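Local coordinates for flagellar biosynthesis protein FlhF (Bacillus subtilis, PDB 2PX0) that binds GTP as a homodimeric GTPase of the signal-recognition-particle family and is necessary for building the bacterial flagellum, at residues L89-I103 and F259-F271. Sequence-based numbering, arbitrary orientation.
Sequences LCDMLPSADKWQEPI and FNILAESKIGVGF
The indole of Trp99 lies across the backbone at Gly268, whose CA sits over the five-membered ring, 3.7 Å from its centroid and 8° off the ring normal. A CB on Gly268 would run into Trp99 CD1, so the close fit depends on its absence. Further along the same face, Val269 sets CG1 over the six-membered ring, while Leu262 CD1 comes in obliquely, 3.6 Å from Trp99 CH2. With a serine in place of Trp99, Gly268 and Val269 would probably lose the face they pack on and Leu262 the rim atom it meets, opening a gap between the two segments. Backbone bonds from the residues before and after Trp99 pin the seam: Gly268 N to Lys98 O (3.0 Å) and Gln100 N to Val269 O (3.1 Å). Here the linker leaving N-domain helix 81-90 runs along the SRP-type GTPase domain, past the end of helix 256-263 and toward edge strand 271-272. Nearer helix 81-90, Pro94 fits its ring against the turn, CG being 3.5 Å from Ile267 O. Leu93 makes a CH-pi contact with Phe259, whose CG is anti to the backbone N (chi1 178°), turning the ring face under Leu93 CD1; Leu89 O lies in plane at its edge.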
ATOM      1  N   LEU A  89       3.731   7.887  25.830  1.00 44.49           N
ATOM      2  CA  LEU A  89       3.650   7.830  24.377  1.00 45.93           C
ATOM      3  C   LEU A  89       2.742   8.927  23.847  1.00 46.75           C
ATOM      4  O   LEU A  89       3.046   9.603  22.858  1.00 44.68           O
ATOM      5  CB  LEU A  89       3.073   6.494  23.923  1.00 44.52           C
ATOM      6  CG  LEU A  89       3.927   5.243  24.009  1.00 43.98           C
ATOM      7  CD1 LEU A  89       3.068   4.045  23.648  1.00 43.39           C
ATOM      8  CD2 LEU A  89       5.103   5.361  23.073  1.00 44.07           C
ATOM      9  N   CYS A  90       1.609   9.092  24.510  1.00 48.49           N
ATOM     10  CA  CYS A  90       0.649  10.076  24.073  1.00 51.04           C
ATOM     11  C   CYS A  90       1.241  11.472  24.066  1.00 51.69           C
ATOM     12  O   CYS A  90       1.006  12.236  23.139  1.00 52.19           O
ATOM     13  CB  CYS A  90      -0.589  10.026  24.961  1.00 51.14           C
ATOM     14  SG  CYS A  90      -2.072  10.463  24.058  1.00 55.06           S
ATOM     15  N   ASP A  91       2.017  11.803  25.092  1.00 53.98           N
ATOM     16  CA  ASP A  91       2.620  13.130  25.179  1.00 55.41           C
ATOM     17  C   ASP A  91       3.708  13.360  24.137  1.00 54.58           C
ATOM     18  O   ASP A  91       4.540  14.258  24.292  1.00 54.30           O
ATOM     19  CB  ASP A  91       3.176  13.360  26.583  1.00 59.16           C
ATOM     20  CG  ASP A  91       2.119  13.904  27.548  1.00 64.72           C
ATOM     21  OD1 ASP A  91       0.976  13.374  27.571  1.00 63.93           O
ATOM     22  OD2 ASP A  91       2.438  14.866  28.294  1.00 67.70           O
ATOM     23  N   MET A  92       3.675  12.553  23.072  1.00 53.50           N
ATOM     24  CA  MET A  92       4.643  12.633  21.974  1.00 51.11           C
ATOM     25  C   MET A  92       4.022  12.939  20.611  1.00 51.13           C
ATOM     26  O   MET A  92       4.743  13.258  19.653  1.00 50.68           O
ATOM     27  CB  MET A  92       5.422  11.334  21.866  1.00 49.04           C
ATOM     28  CG  MET A  92       6.411  11.137  22.954  1.00 50.25           C
ATOM     29  SD  MET A  92       7.270   9.593  22.729  1.00 54.79           S
ATOM     30  CE  MET A  92       8.155   9.935  21.159  1.00 51.25           C
ATOM     31  N   LEU A  93       2.698  12.810  20.512  1.00 49.54           N
ATOM     32  CA  LEU A  93       1.995  13.109  19.267  1.00 47.85           C
ATOM     33  C   LEU A  93       1.412  14.499  19.471  1.00 46.98           C
ATOM     34  O   LEU A  93       1.288  14.964  20.604  1.00 47.67           O
ATOM     35  CB  LEU A  93       0.836  12.140  19.029  1.00 48.45           C
ATOM     36  CG  LEU A  93       0.987  10.619  19.052  1.00 47.80           C
ATOM     37  CD1 LEU A  93       2.102  10.179  18.123  1.00 46.72           C
ATOM     38  CD2 LEU A  93       1.260  10.173  20.463  1.00 50.87           C
ATOM     39  N   PRO A  94       1.058  15.189  18.386  1.00 45.85           N
ATOM     40  CA  PRO A  94       0.487  16.527  18.562  1.00 46.99           C
ATOM     41  C   PRO A  94      -0.712  16.497  19.501  1.00 47.56           C
ATOM     42  O   PRO A  94      -1.458  15.521  19.528  1.00 49.39           O
ATOM     43  CB  PRO A  94       0.128  16.954  17.136  1.00 46.60           C
ATOM     44  CG  PRO A  94       0.164  15.668  16.341  1.00 48.34           C
ATOM     45  CD  PRO A  94       1.268  14.883  16.967  1.00 45.76           C
ATOM     46  N   SER A  95      -0.888  17.559  20.281  1.00 48.39           N
ATOM     47  CA  SER A  95      -1.985  17.627  21.242  1.00 50.69           C
ATOM     48  C   SER A  95      -3.357  17.372  20.636  1.00 53.59           C
ATOM     49  O   SER A  95      -3.593  17.623  19.447  1.00 55.09           O
ATOM     50  CB  SER A  95      -1.986  18.980  21.934  1.00 50.09           C
ATOM     51  OG  SER A  95      -1.900  20.011  20.970  1.00 53.64           O
ATOM     52  N   ALA A  96      -4.264  16.882  21.476  1.00 55.28           N
ATOM     53  CA  ALA A  96      -5.623  16.552  21.071  1.00 54.66           C
ATOM     54  C   ALA A  96      -6.250  17.566  20.130  1.00 56.32           C
ATOM     55  O   ALA A  96      -6.974  17.190  19.197  1.00 57.95           O
ATOM     56  CB  ALA A  96      -6.489  16.400  22.293  1.00 53.91           C
ATOM     57  N   ASP A  97      -5.976  18.849  20.365  1.00 56.63           N
ATOM     58  CA  ASP A  97      -6.563  19.895  19.532  1.00 55.20           C
ATOM     59  C   ASP A  97      -6.165  19.767  18.071  1.00 54.57           C
ATOM     60  O   ASP A  97      -6.911  20.183  17.193  1.00 56.20           O
ATOM     61  CB  ASP A  97      -6.185  21.286  20.041  1.00 53.20           C
ATOM     62  CG  ASP A  97      -4.732  21.610  19.794  1.00 55.01           C
ATOM     63  OD1 ASP A  97      -3.874  20.966  20.434  1.00 53.23           O
ATOM     64  OD2 ASP A  97      -4.452  22.495  18.950  1.00 55.04           O
ATOM     65  N   LYS A  98      -5.001  19.192  17.799  1.00 52.74           N
ATOM     66  CA  LYS A  98      -4.577  19.049  16.422  1.00 53.50           C
ATOM     67  C   LYS A  98      -5.166  17.805  15.751  1.00 53.92           C
ATOM     68  O   LYS A  98      -4.903  17.547  14.578  1.00 54.21           O
ATOM     69  CB  LYS A  98      -3.052  19.024  16.339  1.00 54.28           C
ATOM     70  CG  LYS A  98      -2.448  20.291  15.752  1.00 56.12           C
ATOM     71  CD  LYS A  98      -2.585  21.465  16.707  1.00 59.48           C
ATOM     72  CE  LYS A  98      -1.675  21.294  17.923  1.00 61.47           C
ATOM     73  NZ  LYS A  98      -1.851  22.377  18.935  1.00 62.80           N
ATOM     74  N   TRP A  99      -5.947  17.029  16.497  1.00 53.55           N
ATOM     75  CA  TRP A  99      -6.578  15.833  15.945  1.00 53.98           C
ATOM     76  C   TRP A  99      -8.082  16.076  15.746  1.00 55.46           C
ATOM     77  O   TRP A  99      -8.625  17.115  16.145  1.00 55.92           O
ATOM     78  CB  TRP A  99      -6.419  14.649  16.891  1.00 52.99           C
ATOM     79  CG  TRP A  99      -5.042  14.073  17.025  1.00 54.28           C
ATOM     80  CD1 TRP A  99      -3.904  14.716  17.451  1.00 54.76           C
ATOM     81  CD2 TRP A  99      -4.680  12.693  16.859  1.00 53.51           C
ATOM     82  NE1 TRP A  99      -2.859  13.814  17.567  1.00 51.75           N
ATOM     83  CE2 TRP A  99      -3.308  12.571  17.205  1.00 52.50           C
ATOM     84  CE3 TRP A  99      -5.380  11.549  16.447  1.00 51.42           C
ATOM     85  CZ2 TRP A  99      -2.636  11.352  17.164  1.00 51.62           C
ATOM     86  CZ3 TRP A  99      -4.712  10.339  16.406  1.00 50.81           C
ATOM     87  CH2 TRP A  99      -3.350  10.249  16.758  1.00 52.32           C
ATOM     88  N   GLN A 100      -8.745  15.106  15.123  1.00 55.87           N
ATOM     89  CA  GLN A 100     -10.190  15.152  14.889  1.00 56.87           C
ATOM     90  C   GLN A 100     -10.835  16.465  14.434  1.00 57.51           C
ATOM     91  O   GLN A 100     -11.911  16.846  14.907  1.00 58.12           O
ATOM     92  CB  GLN A 100     -10.916  14.644  16.137  1.00 55.20           C
ATOM     93  CG  GLN A 100     -10.728  13.171  16.361  1.00 54.53           C
ATOM     94  CD  GLN A 100     -11.361  12.699  17.647  1.00 55.32           C
ATOM     95  OE1 GLN A 100     -10.899  13.047  18.733  1.00 54.07           O
ATOM     96  NE2 GLN A 100     -12.428  11.898  17.536  1.00 55.73           N
ATOM     97  N   GLU A 101     -10.188  17.151  13.509  1.00 57.54           N
ATOM     98  CA  GLU A 101     -10.744  18.379  12.976  1.00 58.09           C
ATOM     99  C   GLU A 101     -11.909  17.926  12.102  1.00 57.97           C
ATOM    100  O   GLU A 101     -11.704  17.304  11.070  1.00 59.24           O
ATOM    101  CB  GLU A 101      -9.686  19.077  12.123  1.00 59.68           C
ATOM    102  CG  GLU A 101     -10.051  20.450  11.601  1.00 61.90           C
ATOM    103  CD  GLU A 101      -8.995  20.994  10.646  1.00 64.65           C
ATOM    104  OE1 GLU A 101      -9.007  20.607   9.451  1.00 66.33           O
ATOM    105  OE2 GLU A 101      -8.140  21.796  11.094  1.00 64.42           O
ATOM    106  N   PRO A 102     -13.151  18.210  12.507  1.00 58.95           N
ATOM    107  CA  PRO A 102     -14.312  17.801  11.709  1.00 60.19           C
ATOM    108  C   PRO A 102     -14.363  18.494  10.357  1.00 62.16           C
ATOM    109  O   PRO A 102     -13.611  19.431  10.093  1.00 64.85           O
ATOM    110  CB  PRO A 102     -15.483  18.218  12.579  1.00 59.64           C
ATOM    111  CG  PRO A 102     -14.981  19.475  13.193  1.00 58.92           C
ATOM    112  CD  PRO A 102     -13.574  19.061  13.628  1.00 60.76           C
ATOM    113  N   ILE A 103     -15.261  18.037   9.497  1.00 63.77           N
ATOM    114  CA  ILE A 103     -15.410  18.646   8.184  1.00 65.94           C
ATOM    115  C   ILE A 103     -16.259  19.917   8.291  1.00 67.81           C
ATOM    116  O   ILE A 103     -17.418  19.863   8.708  1.00 66.82           O
ATOM    117  CB  ILE A 103     -16.051  17.648   7.192  1.00 64.36           C
ATOM    118  CG1 ILE A 103     -14.951  16.764   6.598  1.00 62.51           C
ATOM    119  CG2 ILE A 103     -16.816  18.388   6.103  1.00 64.86           C
ATOM    120  CD1 ILE A 103     -15.435  15.818   5.537  1.00 63.82           C
ATOM    121  N   PHE A 259       2.485   5.831  14.181  1.00 39.99           N
ATOM    122  CA  PHE A 259       2.877   6.633  15.335  1.00 41.27           C
ATOM    123  C   PHE A 259       4.150   7.386  14.948  1.00 40.74           C
ATOM    124  O   PHE A 259       4.206   8.622  14.992  1.00 38.70           O
ATOM    125  CB  PHE A 259       3.145   5.726  16.535  1.00 42.79           C
ATOM    126  CG  PHE A 259       3.590   6.459  17.761  1.00 42.77           C
ATOM    127  CD1 PHE A 259       4.925   6.769  17.947  1.00 42.93           C
ATOM    128  CD2 PHE A 259       2.674   6.835  18.733  1.00 43.24           C
ATOM    129  CE1 PHE A 259       5.351   7.442  19.089  1.00 44.02           C
ATOM    130  CE2 PHE A 259       3.090   7.506  19.874  1.00 45.29           C
ATOM    131  CZ  PHE A 259       4.432   7.812  20.055  1.00 43.56           C
ATOM    132  N   ASN A 260       5.167   6.623  14.558  1.00 40.52           N
ATOM    133  CA  ASN A 260       6.433   7.197  14.123  1.00 42.15           C
ATOM    134  C   ASN A 260       6.223   8.466  13.279  1.00 41.12           C
ATOM    135  O   ASN A 260       6.885   9.483  13.492  1.00 39.04           O
ATOM    136  CB  ASN A 260       7.209   6.178  13.288  1.00 44.78           C
ATOM    137  CG  ASN A 260       7.626   4.956  14.079  1.00 50.20           C
ATOM    138  OD1 ASN A 260       8.252   5.060  15.143  1.00 51.46           O
ATOM    139  ND2 ASN A 260       7.295   3.782  13.554  1.00 53.93           N
ATOM    140  N   ILE A 261       5.304   8.391  12.318  1.00 40.30           N
ATOM    141  CA  ILE A 261       5.018   9.510  11.430  1.00 39.65           C
ATOM    142  C   ILE A 261       4.384  10.672  12.151  1.00 41.33           C
ATOM    143  O   ILE A 261       4.664  11.842  11.848  1.00 41.51           O
ATOM    144  CB  ILE A 261       4.073   9.103  10.279  1.00 37.95           C
ATOM    145  CG1 ILE A 261       4.823   8.262   9.253  1.00 38.46           C
ATOM    146  CG2 ILE A 261       3.536  10.328   9.594  1.00 37.20           C
ATOM    147  CD1 ILE A 261       6.003   8.964   8.650  1.00 33.19           C
ATOM    148  N   LEU A 262       3.512  10.351  13.095  1.00 42.76           N
ATOM    149  CA  LEU A 262       2.823  11.384  13.838  1.00 43.46           C
ATOM    150  C   LEU A 262       3.733  12.028  14.862  1.00 44.41           C
ATOM    151  O   LEU A 262       3.705  13.246  15.026  1.00 47.90           O
ATOM    152  CB  LEU A 262       1.588  10.810  14.524  1.00 41.13           C
ATOM    153  CG  LEU A 262       0.385  10.541  13.633  1.00 37.65           C
ATOM    154  CD1 LEU A 262      -0.653   9.706  14.396  1.00 37.04           C
ATOM    155  CD2 LEU A 262      -0.193  11.867  13.183  1.00 36.24           C
ATOM    156  N   ALA A 263       4.543  11.216  15.536  1.00 43.95           N
ATOM    157  CA  ALA A 263       5.457  11.713  16.568  1.00 46.99           C
ATOM    158  C   ALA A 263       6.237  12.928  16.082  1.00 49.98           C
ATOM    159  O   ALA A 263       6.344  13.947  16.776  1.00 52.74           O
ATOM    160  CB  ALA A 263       6.414  10.627  16.969  1.00 45.37           C
ATOM    161  N   GLU A 264       6.775  12.806  14.876  1.00 51.21           N
ATOM    162  CA  GLU A 264       7.531  13.871  14.259  1.00 51.03           C
ATOM    163  C   GLU A 264       6.665  14.683  13.271  1.00 51.96           C
ATOM    164  O   GLU A 264       7.081  14.935  12.142  1.00 53.65           O
ATOM    165  CB  GLU A 264       8.740  13.261  13.565  1.00 50.21           C
ATOM    166  CG  GLU A 264       8.412  11.995  12.789  1.00 51.78           C
ATOM    167  CD  GLU A 264       9.646  11.214  12.343  1.00 54.93           C
ATOM    168  OE1 GLU A 264      10.380  10.691  13.221  1.00 56.47           O
ATOM    169  OE2 GLU A 264       9.881  11.117  11.115  1.00 54.20           O
ATOM    170  N   SER A 265       5.466  15.096  13.700  1.00 51.52           N
ATOM    171  CA  SER A 265       4.536  15.903  12.869  1.00 51.53           C
ATOM    172  C   SER A 265       3.963  17.046  13.704  1.00 52.30           C
ATOM    173  O   SER A 265       4.148  17.092  14.919  1.00 55.17           O
ATOM    174  CB  SER A 265       3.320  15.086  12.387  1.00 51.39           C
ATOM    175  OG  SER A 265       3.652  14.007  11.545  1.00 45.54           O
ATOM    176  N   LYS A 266       3.216  17.931  13.050  1.00 51.45           N
ATOM    177  CA  LYS A 266       2.573  19.048  13.721  1.00 51.14           C
ATOM    178  C   LYS A 266       1.049  18.963  13.605  1.00 51.70           C
ATOM    179  O   LYS A 266       0.324  19.805  14.147  1.00 52.46           O
ATOM    180  CB  LYS A 266       3.049  20.380  13.142  1.00 53.36           C
ATOM    181  CG  LYS A 266       4.426  20.811  13.640  1.00 56.28           C
ATOM    182  CD  LYS A 266       5.530  19.860  13.189  1.00 58.18           C
ATOM    183  CE  LYS A 266       6.843  20.115  13.931  1.00 58.29           C
ATOM    184  NZ  LYS A 266       6.830  19.625  15.350  1.00 56.31           N
ATOM    185  N   ILE A 267       0.559  17.958  12.881  1.00 50.60           N
ATOM    186  CA  ILE A 267      -0.890  17.754  12.723  1.00 47.44           C
ATOM    187  C   ILE A 267      -1.244  16.310  13.046  1.00 46.17           C
ATOM    188  O   ILE A 267      -0.414  15.419  12.879  1.00 44.91           O
ATOM    189  CB  ILE A 267      -1.395  18.078  11.289  1.00 44.87           C
ATOM    190  CG1 ILE A 267      -0.436  17.520  10.248  1.00 46.14           C
ATOM    191  CG2 ILE A 267      -1.558  19.561  11.119  1.00 44.95           C
ATOM    192  CD1 ILE A 267      -0.741  17.973   8.828  1.00 43.94           C
ATOM    193  N   GLY A 268      -2.465  16.091  13.526  1.00 45.57           N
ATOM    194  CA  GLY A 268      -2.896  14.747  13.873  1.00 48.29           C
ATOM    195  C   GLY A 268      -3.716  14.058  12.790  1.00 49.92           C
ATOM    196  O   GLY A 268      -3.674  14.438  11.614  1.00 50.29           O
ATOM    197  N   VAL A 269      -4.471  13.035  13.170  1.00 49.27           N
ATOM    198  CA  VAL A 269      -5.273  12.340  12.181  1.00 49.78           C
ATOM    199  C   VAL A 269      -6.726  12.802  12.217  1.00 49.68           C
ATOM    200  O   VAL A 269      -7.313  13.011  13.284  1.00 50.38           O
ATOM    201  CB  VAL A 269      -5.221  10.784  12.371  1.00 50.88           C
ATOM    202  CG1 VAL A 269      -3.898  10.379  13.042  1.00 48.73           C
ATOM    203  CG2 VAL A 269      -6.427  10.292  13.172  1.00 49.67           C
ATOM    204  N   GLY A 270      -7.293  12.982  11.035  1.00 48.04           N
ATOM    205  CA  GLY A 270      -8.680  13.380  10.953  1.00 46.67           C
ATOM    206  C   GLY A 270      -9.487  12.101  10.923  1.00 45.48           C
ATOM    207  O   GLY A 270     -10.289  11.831  11.807  1.00 46.88           O
ATOM    208  N   PHE A 271      -9.221  11.279   9.920  1.00 43.28           N
ATOM    209  CA  PHE A 271      -9.934  10.029   9.758  1.00 40.46           C
ATOM    210  C   PHE A 271      -9.065   8.769   9.636  1.00 39.17           C
ATOM    211  O   PHE A 271      -7.857   8.823   9.391  1.00 39.08           O
ATOM    212  CB  PHE A 271     -10.828  10.156   8.527  1.00 41.34           C
ATOM    213  CG  PHE A 271     -11.838  11.245   8.646  1.00 43.18           C
ATOM    214  CD1 PHE A 271     -12.999  11.055   9.394  1.00 43.12           C
ATOM    215  CD2 PHE A 271     -11.602  12.495   8.085  1.00 44.14           C
ATOM    216  CE1 PHE A 271     -13.899  12.097   9.584  1.00 42.88           C
ATOM    217  CE2 PHE A 271     -12.506  13.547   8.273  1.00 42.13           C
ATOM    218  CZ  PHE A 271     -13.646  13.345   9.021  1.00 41.79           C
TER